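Local coordinates for MRG701 (Oryza sativa, PDB 5IN1), which probably reads methylated lysines on histone tails through a chromodomain, and pairs with a second copy of itself as a dimer, at residues Gln23-Lys28 with Trp32-His37; Val36-Trp41 with Trp45-Thr50. All coordinates share one frame; numbering follows the deposited sequence.

Interaction 1: Gln23-Lys28 with Trp32-His37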
ATOM      1  N   GLN A  23       3.533 -13.053   6.108  1.00  7.92           N
ATOM      2  CA  GLN A  23       3.527 -13.946   4.947  1.00  8.93           C
ATOM      3  C   GLN A  23       3.145 -13.185   3.683  1.00 10.79           C
ATOM      4  O   GLN A  23       3.691 -13.442   2.613  1.00 15.31           O
ATOM      5  CB  GLN A  23       2.552 -15.103   5.155  1.00  8.81           C
ATOM      6  CG  GLN A  23       2.913 -16.033   6.301  1.00 10.32           C
ATOM      7  CD  GLN A  23       1.758 -16.925   6.693  1.00  9.95           C
ATOM      8  OE1 GLN A  23       0.640 -16.451   6.914  1.00 11.97           O
ATOM      9  NE2 GLN A  23       2.011 -18.223   6.782  1.00 12.85           N
ATOM     10  N   LYS A  24       2.191 -12.265   3.812  1.00  9.12           N
ATOM     11  CA  LYS A  24       1.680 -11.484   2.684  1.00 10.85           C
ATOM     12  C   LYS A  24       1.200 -10.128   3.183  1.00  8.73           C
ATOM     13  O   LYS A  24       0.669 -10.035   4.285  1.00  8.44           O
ATOM     14  CB  LYS A  24       0.541 -12.241   1.982  1.00 16.57           C
ATOM     15  CG  LYS A  24       1.031 -13.368   1.066  1.00 27.18           C
ATOM     16  CD  LYS A  24      -0.097 -14.202   0.459  1.00 29.16           C
ATOM     17  CE  LYS A  24       0.360 -15.646   0.220  1.00 33.07           C
ATOM     18  NZ  LYS A  24       0.479 -16.011  -1.224  1.00 35.90           N
ATOM     19  N   SER A  25       1.387  -9.088   2.372  1.00  8.86           N
ATOM     20  CA  SER A  25       0.886  -7.747   2.664  1.00  7.87           C
ATOM     21  C   SER A  25      -0.006  -7.299   1.511  1.00  9.09           C
ATOM     22  O   SER A  25       0.346  -7.481   0.343  1.00 10.79           O
ATOM     23  CB  SER A  25       2.031  -6.744   2.848  1.00  8.84           C
ATOM     24  OG  SER A  25       2.988  -7.200   3.802  1.00 11.95           O
ATOM     25  N   GLU A  26      -1.163  -6.731   1.832  1.00  7.67           N
ATOM     26  CA  GLU A  26      -2.069  -6.210   0.803  1.00  8.69           C
ATOM     27  C   GLU A  26      -2.666  -4.898   1.246  1.00  8.28           C
ATOM     28  O   GLU A  26      -2.872  -4.683   2.440  1.00  8.63           O
ATOM     29  CB  GLU A  26      -3.200  -7.196   0.501  1.00  9.22           C
ATOM     30  CG  GLU A  26      -2.759  -8.509  -0.126  1.00 13.06           C
ATOM     31  CD  GLU A  26      -3.912  -9.486  -0.270  1.00 12.45           C
ATOM     32  OE1 GLU A  26      -5.037  -9.139   0.148  1.00 13.16           O
ATOM     33  OE2 GLU A  26      -3.694 -10.597  -0.794  1.00 16.48           O
ATOM     34  N   ASN A  27      -2.962  -4.019   0.288  1.00 10.44           N
ATOM     35  CA  ASN A  27      -3.655  -2.776   0.601  1.00 11.98           C
ATOM     36  C   ASN A  27      -4.855  -2.592  -0.306  1.00 11.90           C
ATOM     37  O   ASN A  27      -4.732  -2.682  -1.528  1.00 11.56           O
ATOM     38  CB  ASN A  27      -2.694  -1.583   0.493  1.00 12.11           C
ATOM     39  CG  ASN A  27      -3.297  -0.292   1.009  1.00 13.04           C
ATOM     40  OD1 ASN A  27      -4.373   0.131   0.575  1.00 14.45           O
ATOM     41  ND2 ASN A  27      -2.612   0.343   1.950  1.00 12.80           N
ATOM     42  N   LYS A  28      -6.012  -2.361   0.310  1.00 10.61           N
ATOM     43  CA  LYS A  28      -7.223  -1.914  -0.372  1.00 11.76           C
ATOM     44  C   LYS A  28      -7.888  -0.890   0.512  1.00 13.97           C
ATOM     45  O   LYS A  28      -7.763  -0.948   1.738  1.00 14.20           O
ATOM     46  CB  LYS A  28      -8.194  -3.063  -0.645  1.00 19.38           C
ATOM     47  CG  LYS A  28      -7.796  -4.001  -1.743  1.00 21.77           C
ATOM     48  CD  LYS A  28      -8.969  -4.891  -2.134  1.00 22.92           C
ATOM     49  CE  LYS A  28      -8.564  -5.880  -3.209  1.00 27.51           C
ATOM     50  NZ  LYS A  28      -9.715  -6.736  -3.608  1.00 31.64           N
ATOM     51  N   TRP A  32      -3.703  -1.247   5.001  1.00 14.43           N
ATOM     52  CA  TRP A  32      -2.871  -2.436   4.893  1.00 14.27           C
ATOM     53  C   TRP A  32      -3.447  -3.595   5.714  1.00  9.55           C
ATOM     54  O   TRP A  32      -3.896  -3.403   6.849  1.00 14.65           O
ATOM     55  CB  TRP A  32      -1.442  -2.136   5.355  1.00 11.97           C
ATOM     56  CG  TRP A  32      -0.629  -1.384   4.336  1.00 11.79           C
ATOM     57  CD1 TRP A  32      -0.336  -0.046   4.336  1.00 19.63           C
ATOM     58  CD2 TRP A  32      -0.019  -1.930   3.161  1.00 11.98           C
ATOM     59  NE1 TRP A  32       0.417   0.269   3.232  1.00 16.70           N
ATOM     60  CE2 TRP A  32       0.626  -0.861   2.489  1.00 15.02           C
ATOM     61  CE3 TRP A  32       0.038  -3.208   2.606  1.00 12.26           C
ATOM     62  CZ2 TRP A  32       1.329  -1.040   1.294  1.00 15.34           C
ATOM     63  CZ3 TRP A  32       0.738  -3.392   1.425  1.00 10.72           C
ATOM     64  CH2 TRP A  32       1.370  -2.302   0.772  1.00 12.63           C
ATOM     65  N   ARG A  33      -3.430  -4.798   5.147  1.00  8.27           N
ATOM     66  CA  ARG A  33      -3.654  -6.002   5.952  1.00  8.59           C
ATOM     67  C   ARG A  33      -2.501  -6.960   5.734  1.00  7.31           C
ATOM     68  O   ARG A  33      -1.842  -6.939   4.687  1.00  7.63           O
ATOM     69  CB  ARG A  33      -4.994  -6.679   5.629  1.00  8.40           C
ATOM     70  CG  ARG A  33      -5.120  -7.243   4.221  1.00 10.70           C
ATOM     71  CD  ARG A  33      -6.438  -7.993   4.072  1.00 11.02           C
ATOM     72  NE  ARG A  33      -6.487  -8.797   2.849  1.00 11.83           N
ATOM     73  CZ  ARG A  33      -7.354  -9.782   2.641  1.00 13.43           C
ATOM     74  NH1 ARG A  33      -8.243 -10.093   3.578  1.00 13.31           N
ATOM     75  NH2 ARG A  33      -7.333 -10.455   1.491  1.00 15.81           N
ATOM     76  N   TYR A  34      -2.247  -7.790   6.739  1.00  7.38           N
ATOM     77  CA  TYR A  34      -1.070  -8.633   6.786  1.00  6.87           C
ATOM     78  C   TYR A  34      -1.478 -10.038   7.178  1.00  6.58           C
ATOM     79  O   TYR A  34      -2.144 -10.222   8.202  1.00  7.42           O
ATOM     80  CB  TYR A  34      -0.063  -8.085   7.794  1.00  8.68           C
ATOM     81  CG  TYR A  34       0.316  -6.642   7.559  1.00  8.04           C
ATOM     82  CD1 TYR A  34       1.249  -6.305   6.591  1.00  6.23           C
ATOM     83  CD2 TYR A  34      -0.265  -5.618   8.286  1.00  7.16           C
ATOM     84  CE1 TYR A  34       1.596  -4.977   6.364  1.00  8.62           C
ATOM     85  CE2 TYR A  34       0.082  -4.303   8.072  1.00  9.33           C
ATOM     86  CZ  TYR A  34       1.021  -3.989   7.118  1.00  9.08           C
ATOM     87  OH  TYR A  34       1.360  -2.668   6.896  1.00 12.25           O
ATOM     88  N   HIS A  35      -1.073 -11.023   6.387  1.00  7.23           N
ATOM     89  CA  HIS A  35      -1.346 -12.409   6.735  1.00  7.29           C
ATOM     90  C   HIS A  35      -0.126 -12.864   7.498  1.00  7.66           C
ATOM     91  O   HIS A  35       0.975 -12.869   6.955  1.00  8.52           O
ATOM     92  CB  HIS A  35      -1.602 -13.289   5.499  1.00  9.29           C
ATOM     93  CG  HIS A  35      -2.406 -14.517   5.789  1.00  9.99           C
ATOM     94  ND1 HIS A  35      -1.833 -15.729   6.124  1.00 10.26           N
ATOM     95  CD2 HIS A  35      -3.750 -14.726   5.796  1.00  8.86           C
ATOM     96  CE1 HIS A  35      -2.785 -16.626   6.318  1.00 12.64           C
ATOM     97  NE2 HIS A  35      -3.954 -16.046   6.124  1.00 11.00           N
ATOM     98  N   VAL A  36      -0.319 -13.203   8.770  1.00  6.07           N
ATOM     99  CA  VAL A  36       0.807 -13.503   9.642  1.00  7.31           C
ATOM    100  C   VAL A  36       0.774 -14.932  10.146  1.00  7.27           C
ATOM    101  O   VAL A  36      -0.288 -15.537  10.280  1.00  6.63           O
ATOM    102  CB  VAL A  36       0.856 -12.533  10.852  1.00  7.11           C
ATOM    103  CG1 VAL A  36       1.019 -11.079  10.364  1.00  8.49           C
ATOM    104  CG2 VAL A  36      -0.373 -12.695  11.775  1.00  7.75           C
ATOM    105  N   HIS A  37       1.972 -15.458  10.406  1.00  5.70           N
ATOM    106  CA  HIS A  37       2.155 -16.733  11.078  1.00  6.48           C
ATOM    107  C   HIS A  37       2.799 -16.460  12.441  1.00  6.00           C
ATOM    108  O   HIS A  37       3.795 -15.750  12.501  1.00  5.70           O
ATOM    109  CB  HIS A  37       3.036 -17.675  10.241  1.00  8.61           C
ATOM    110  CG  HIS A  37       3.449 -18.908  10.987  1.00  7.22           C
ATOM    111  ND1 HIS A  37       2.552 -19.893  11.321  1.00  8.62           N
ATOM    112  CD2 HIS A  37       4.641 -19.290  11.506  1.00  8.58           C
ATOM    113  CE1 HIS A  37       3.169 -20.839  12.010  1.00  9.50           C
ATOM    114  NE2 HIS A  37       4.443 -20.500  12.130  1.00  8.66           N
TER

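Interaction 2: Val36-Trp41 with Trp45-Thr50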
ATOM      1  N   VAL A  36      -0.319 -13.203   8.770  1.00  6.07           N
ATOM      2  CA  VAL A  36       0.807 -13.503   9.642  1.00  7.31           C
ATOM      3  C   VAL A  36       0.774 -14.932  10.146  1.00  7.27           C
ATOM      4  O   VAL A  36      -0.288 -15.537  10.280  1.00  6.63           O
ATOM      5  CB  VAL A  36       0.856 -12.533  10.852  1.00  7.11           C
ATOM      6  CG1 VAL A  36       1.019 -11.079  10.364  1.00  8.49           C
ATOM      7  CG2 VAL A  36      -0.373 -12.695  11.775  1.00  7.75           C
ATOM      8  N   HIS A  37       1.972 -15.458  10.406  1.00  5.70           N
ATOM      9  CA  HIS A  37       2.155 -16.733  11.078  1.00  6.48           C
ATOM     10  C   HIS A  37       2.799 -16.460  12.441  1.00  6.00           C
ATOM     11  O   HIS A  37       3.795 -15.750  12.501  1.00  5.70           O
ATOM     12  CB  HIS A  37       3.036 -17.675  10.241  1.00  8.61           C
ATOM     13  CG  HIS A  37       3.449 -18.908  10.987  1.00  7.22           C
ATOM     14  ND1 HIS A  37       2.552 -19.893  11.321  1.00  8.62           N
ATOM     15  CD2 HIS A  37       4.641 -19.290  11.506  1.00  8.58           C
ATOM     16  CE1 HIS A  37       3.169 -20.839  12.010  1.00  9.50           C
ATOM     17  NE2 HIS A  37       4.443 -20.500  12.130  1.00  8.66           N
ATOM     18  N   TYR A  38       2.220 -17.003  13.512  1.00  5.28           N
ATOM     19  CA  TYR A  38       2.757 -16.824  14.852  1.00  5.64           C
ATOM     20  C   TYR A  38       3.853 -17.850  15.063  1.00  5.43           C
ATOM     21  O   TYR A  38       3.606 -19.047  14.894  1.00  6.67           O
ATOM     22  CB  TYR A  38       1.649 -16.954  15.905  1.00  6.00           C
ATOM     23  CG  TYR A  38       0.556 -15.911  15.730  1.00  7.61           C
ATOM     24  CD1 TYR A  38       0.603 -14.706  16.428  1.00  7.70           C
ATOM     25  CD2 TYR A  38      -0.507 -16.121  14.849  1.00  6.83           C
ATOM     26  CE1 TYR A  38      -0.393 -13.740  16.259  1.00  9.23           C
ATOM     27  CE2 TYR A  38      -1.510 -15.170  14.687  1.00  9.43           C
ATOM     28  CZ  TYR A  38      -1.429 -13.981  15.374  1.00 10.23           C
ATOM     29  OH  TYR A  38      -2.428 -13.038  15.196  1.00 12.80           O
ATOM     30  N   LEU A  39       5.062 -17.394  15.393  1.00  4.92           N
ATOM     31  CA  LEU A  39       6.203 -18.319  15.387  1.00  6.42           C
ATOM     32  C   LEU A  39       6.037 -19.380  16.471  1.00  7.12           C
ATOM     33  O   LEU A  39       5.794 -19.062  17.643  1.00  6.10           O
ATOM     34  CB  LEU A  39       7.527 -17.585  15.586  1.00  6.12           C
ATOM     35  CG  LEU A  39       7.834 -16.492  14.568  1.00  6.17           C
ATOM     36  CD1 LEU A  39       9.277 -16.045  14.694  1.00  8.47           C
ATOM     37  CD2 LEU A  39       7.521 -16.960  13.146  1.00 10.33           C
ATOM     38  N   GLY A  40       6.189 -20.645  16.072  1.00  7.15           N
ATOM     39  CA  GLY A  40       6.037 -21.767  16.979  1.00  6.49           C
ATOM     40  C   GLY A  40       4.604 -22.247  17.158  1.00  7.80           C
ATOM     41  O   GLY A  40       4.379 -23.245  17.848  1.00  9.75           O
ATOM     42  N   TRP A  41       3.642 -21.552  16.544  1.00  7.28           N
ATOM     43  CA  TRP A  41       2.230 -21.926  16.660  1.00  9.02           C
ATOM     44  C   TRP A  41       1.766 -22.722  15.453  1.00  8.84           C
ATOM     45  O   TRP A  41       2.414 -22.712  14.415  1.00  9.50           O
ATOM     46  CB  TRP A  41       1.343 -20.688  16.796  1.00  8.33           C
ATOM     47  CG  TRP A  41       1.348 -20.049  18.135  1.00 10.33           C
ATOM     48  CD1 TRP A  41       2.282 -20.206  19.124  1.00 16.13           C
ATOM     49  CD2 TRP A  41       0.356 -19.155  18.654  1.00  9.59           C
ATOM     50  NE1 TRP A  41       1.930 -19.459  20.222  1.00 12.43           N
ATOM     51  CE2 TRP A  41       0.752 -18.806  19.960  1.00 15.30           C
ATOM     52  CE3 TRP A  41      -0.840 -18.640  18.150  1.00 12.82           C
ATOM     53  CZ2 TRP A  41       0.011 -17.937  20.759  1.00 15.84           C
ATOM     54  CZ3 TRP A  41      -1.575 -17.779  18.947  1.00 15.02           C
ATOM     55  CH2 TRP A  41      -1.148 -17.445  20.245  1.00 13.76           C
ATOM     56  N   TRP A  45      -3.566 -21.044  13.100  1.00  9.31           N
ATOM     57  CA  TRP A  45      -3.752 -19.695  13.609  1.00  8.52           C
ATOM     58  C   TRP A  45      -3.317 -18.597  12.627  1.00  8.83           C
ATOM     59  O   TRP A  45      -3.540 -17.425  12.911  1.00  8.98           O
ATOM     60  CB  TRP A  45      -3.014 -19.513  14.944  1.00 10.00           C
ATOM     61  CG  TRP A  45      -3.677 -20.180  16.128  1.00 13.06           C
ATOM     62  CD1 TRP A  45      -3.229 -21.281  16.799  1.00 21.16           C
ATOM     63  CD2 TRP A  45      -4.886 -19.771  16.782  1.00 18.19           C
ATOM     64  NE1 TRP A  45      -4.085 -21.584  17.832  1.00 20.97           N
ATOM     65  CE2 TRP A  45      -5.115 -20.683  17.836  1.00 17.11           C
ATOM     66  CE3 TRP A  45      -5.802 -18.742  16.574  1.00 17.35           C
ATOM     67  CZ2 TRP A  45      -6.216 -20.583  18.690  1.00 20.90           C
ATOM     68  CZ3 TRP A  45      -6.902 -18.650  17.426  1.00 21.58           C
ATOM     69  CH2 TRP A  45      -7.092 -19.563  18.463  1.00 21.21           C
ATOM     70  N   ASP A  46      -2.727 -18.959  11.487  1.00  8.11           N
ATOM     71  CA  ASP A  46      -2.356 -17.959  10.479  1.00  8.35           C
ATOM     72  C   ASP A  46      -3.588 -17.154  10.079  1.00  9.12           C
ATOM     73  O   ASP A  46      -4.658 -17.736   9.860  1.00 11.71           O
ATOM     74  CB  ASP A  46      -1.764 -18.610   9.236  1.00  8.59           C
ATOM     75  CG  ASP A  46      -0.443 -19.305   9.491  1.00  9.17           C
ATOM     76  OD1 ASP A  46       0.037 -19.365  10.645  1.00  9.78           O
ATOM     77  OD2 ASP A  46       0.110 -19.824   8.508  1.00 12.19           O
ATOM     78  N   GLU A  47      -3.454 -15.837   9.998  1.00  7.13           N
ATOM     79  CA  GLU A  47      -4.640 -15.007   9.799  1.00  8.47           C
ATOM     80  C   GLU A  47      -4.286 -13.631   9.274  1.00  7.97           C
ATOM     81  O   GLU A  47      -3.149 -13.174   9.401  1.00  7.97           O
ATOM     82  CB  GLU A  47      -5.419 -14.865  11.103  1.00 13.10           C
ATOM     83  CG  GLU A  47      -4.639 -14.115  12.174  1.00 10.36           C
ATOM     84  CD  GLU A  47      -5.416 -13.962  13.471  1.00 16.54           C
ATOM     85  OE1 GLU A  47      -4.778 -13.671  14.502  1.00 12.14           O
ATOM     86  OE2 GLU A  47      -6.650 -14.160  13.467  1.00 19.50           O
ATOM     87  N   TRP A  48      -5.277 -12.976   8.677  1.00  8.39           N
ATOM     88  CA  TRP A  48      -5.159 -11.582   8.291  1.00  6.55           C
ATOM     89  C   TRP A  48      -5.364 -10.683   9.488  1.00  7.37           C
ATOM     90  O   TRP A  48      -6.340 -10.836  10.228  1.00 10.13           O
ATOM     91  CB  TRP A  48      -6.207 -11.193   7.243  1.00  8.31           C
ATOM     92  CG  TRP A  48      -6.027 -11.773   5.892  1.00  8.34           C
ATOM     93  CD1 TRP A  48      -6.786 -12.754   5.315  1.00 13.25           C
ATOM     94  CD2 TRP A  48      -5.051 -11.397   4.917  1.00  8.02           C
ATOM     95  NE1 TRP A  48      -6.331 -13.017   4.053  1.00 12.30           N
ATOM     96  CE2 TRP A  48      -5.265 -12.199   3.782  1.00 11.60           C
ATOM     97  CE3 TRP A  48      -4.013 -10.456   4.897  1.00  8.06           C
ATOM     98  CZ2 TRP A  48      -4.474 -12.094   2.634  1.00 11.83           C
ATOM     99  CZ3 TRP A  48      -3.226 -10.351   3.758  1.00  9.85           C
ATOM    100  CH2 TRP A  48      -3.464 -11.167   2.639  1.00  8.35           C
ATOM    101  N   VAL A  49      -4.454  -9.735   9.678  1.00  6.41           N
ATOM    102  CA  VAL A  49      -4.635  -8.721  10.699  1.00  7.97           C
ATOM    103  C   VAL A  49      -4.344  -7.330  10.162  1.00  7.85           C
ATOM    104  O   VAL A  49      -3.607  -7.157   9.179  1.00  6.93           O
ATOM    105  CB  VAL A  49      -3.722  -8.986  11.919  1.00  7.57           C
ATOM    106  CG1 VAL A  49      -4.001 -10.369  12.525  1.00  9.40           C
ATOM    107  CG2 VAL A  49      -2.269  -8.852  11.523  1.00  7.23           C
ATOM    108  N   THR A  50      -4.886  -6.327  10.835  1.00  7.85           N
ATOM    109  CA  THR A  50      -4.578  -4.957  10.479  1.00  7.54           C
ATOM    110  C   THR A  50      -3.536  -4.367  11.431  1.00  6.74           C
ATOM    111  O   THR A  50      -3.068  -5.040  12.367  1.00  6.40           O
ATOM    112  CB  THR A  50      -5.860  -4.110  10.437  1.00 10.97           C
ATOM    113  OG1 THR A  50      -6.688  -4.466  11.542  1.00 12.46           O
ATOM    114  CG2 THR A  50      -6.613  -4.423   9.146  1.00 15.48           C
TER
HETATM  115  O   HOH W   1       0.107 -19.139  13.334  1.00  8.41           O

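Interaction 1: Gln23-Lys28 with Trp32-His37
Asn27 lies across one face of the Trp32 indole, its amide plane nearly perpendicular to the ring (87°). The methylene CB sits almost directly over the six-membered ring, a CH-pi contact of 3.7 Å from Asn27 CB to the ring centroid. Further along, Asn27 ND2 covers the five-membered ring, 3.3 Å from Trp32 NE1; both nitrogens are donors, so this is a packing contact. Ser25 meets a different ring at its edge: Ser25 OG is 3.4 Å from Tyr34 CD1, close to the ring plane, while its hydrogen bond goes to Phe3 O. The imidazole of His35 is also met edge-on, His35 ND1 donating to Gln23 OE1 over 2.7 Å. With CG beside the backbone N (chi1 -64°) and an extended chain, the Gln23 amide arrives nearly coplanar with that ring, and its NE2 continues to Asp46.

Glu26 and Arg33 run side by side. Arg33 NE and NH2 both converge on the single oxygen Glu26 OE1, at 3.1 and 3.0 Å, from the same face of the carboxylate, forming a salt bridge. The backbones of this pair exchange two hydrogen bonds, Arg33 N to Glu26 O being 2.8 Å. At the other end two residues, Gln23 and Lys24, sit opposite the single residue His35, whose O takes a short bond from Gln23 N and a weak one from Lys24 N. Asn27 and Trp32 also pack on the second subunit. This is an antiparallel beta hairpin with a classic beta bulge, in a chromodomain of the SH3-like clan, and its outer end continues the sheet into the partner subunit.

Interaction 2: Val36-Trp41 with Trp45-Thr50
Tyr38 reaches across to Trp45 and Glu47, touching a different partner at each step. Its CB lies over one face of the Trp41 ring, within its own segment. Tyr38 CD2 packs on Trp45 CB at 4.2 Å, and Trp45 O lies at the ring edge, 3.5 Å from Tyr38 CE2. At the tip Tyr38 OH donates a short hydrogen bond of 2.5 Å to Glu47 OE1, which receives it on its anti lone pair. Glu47 CG occupies the position between its backbone N and carbonyl carbon (chi1 65°), from which the extended chain carries the carboxylate to the phenol. The same OE1 forms a salt bridge with Arg53, so the phenol is anchored to an oxygen that is itself held.

Beside it, Asp46 OD1 accepts a hydrogen bond from His37 ND1 (2.7 Å) on its syn side, the carboxylate turned 81° from the imidazole. Water 1 donates to this oxygen and accepts from Tyr38 N, tying the strand end to the loop, while OD2 is paired with Lys43. Trp41, brought back by a type II turn from Tyr38, presents its edge to the face of Trp45, with Trp41 CE3 3.8 Å from Trp45 CG and the planes at 60°. Tyr38, Trp41 and Trp45 each make edge-to-face contact with His13, and Trp41 also meets Tyr18, a cluster consistent with the aromatic methyl-lysine cage of MRG chromodomains.

A hydrogen-bonded pair, Val36 with Glu47 (Val36 N to Glu47 O, 2.9 Å), docks strand 47-50 against strand 31-38, which has strand 16-28 along its other edge; Tyr38 also packs on Ala11 of strand 8-13.

Strand 31-38 is common to both interactions, with strand 16-28 on one edge and strand 47-50 on the other; Val36 and His37 belong to both. Interaction 1, farther from the centre of the chain and reaching the second subunit, combines a regular backbone register with a Glu-Arg salt bridge and an amide-indole contact. Interaction 2 sits closer to that centre, has a single bridging pair, and sets a Trp-Trp edge-to-face pair beside carboxylates that accept from a phenol and an imidazole; no other chain of the assembly touches it. The two are joined by a backbone hydrogen bond between Tyr34 and Val49 and by the bond from Gln23 NE2 to Asp46 OD2, and the Trp48 indole packs against Glu26 and His35. Each mixes buried and exposed residues.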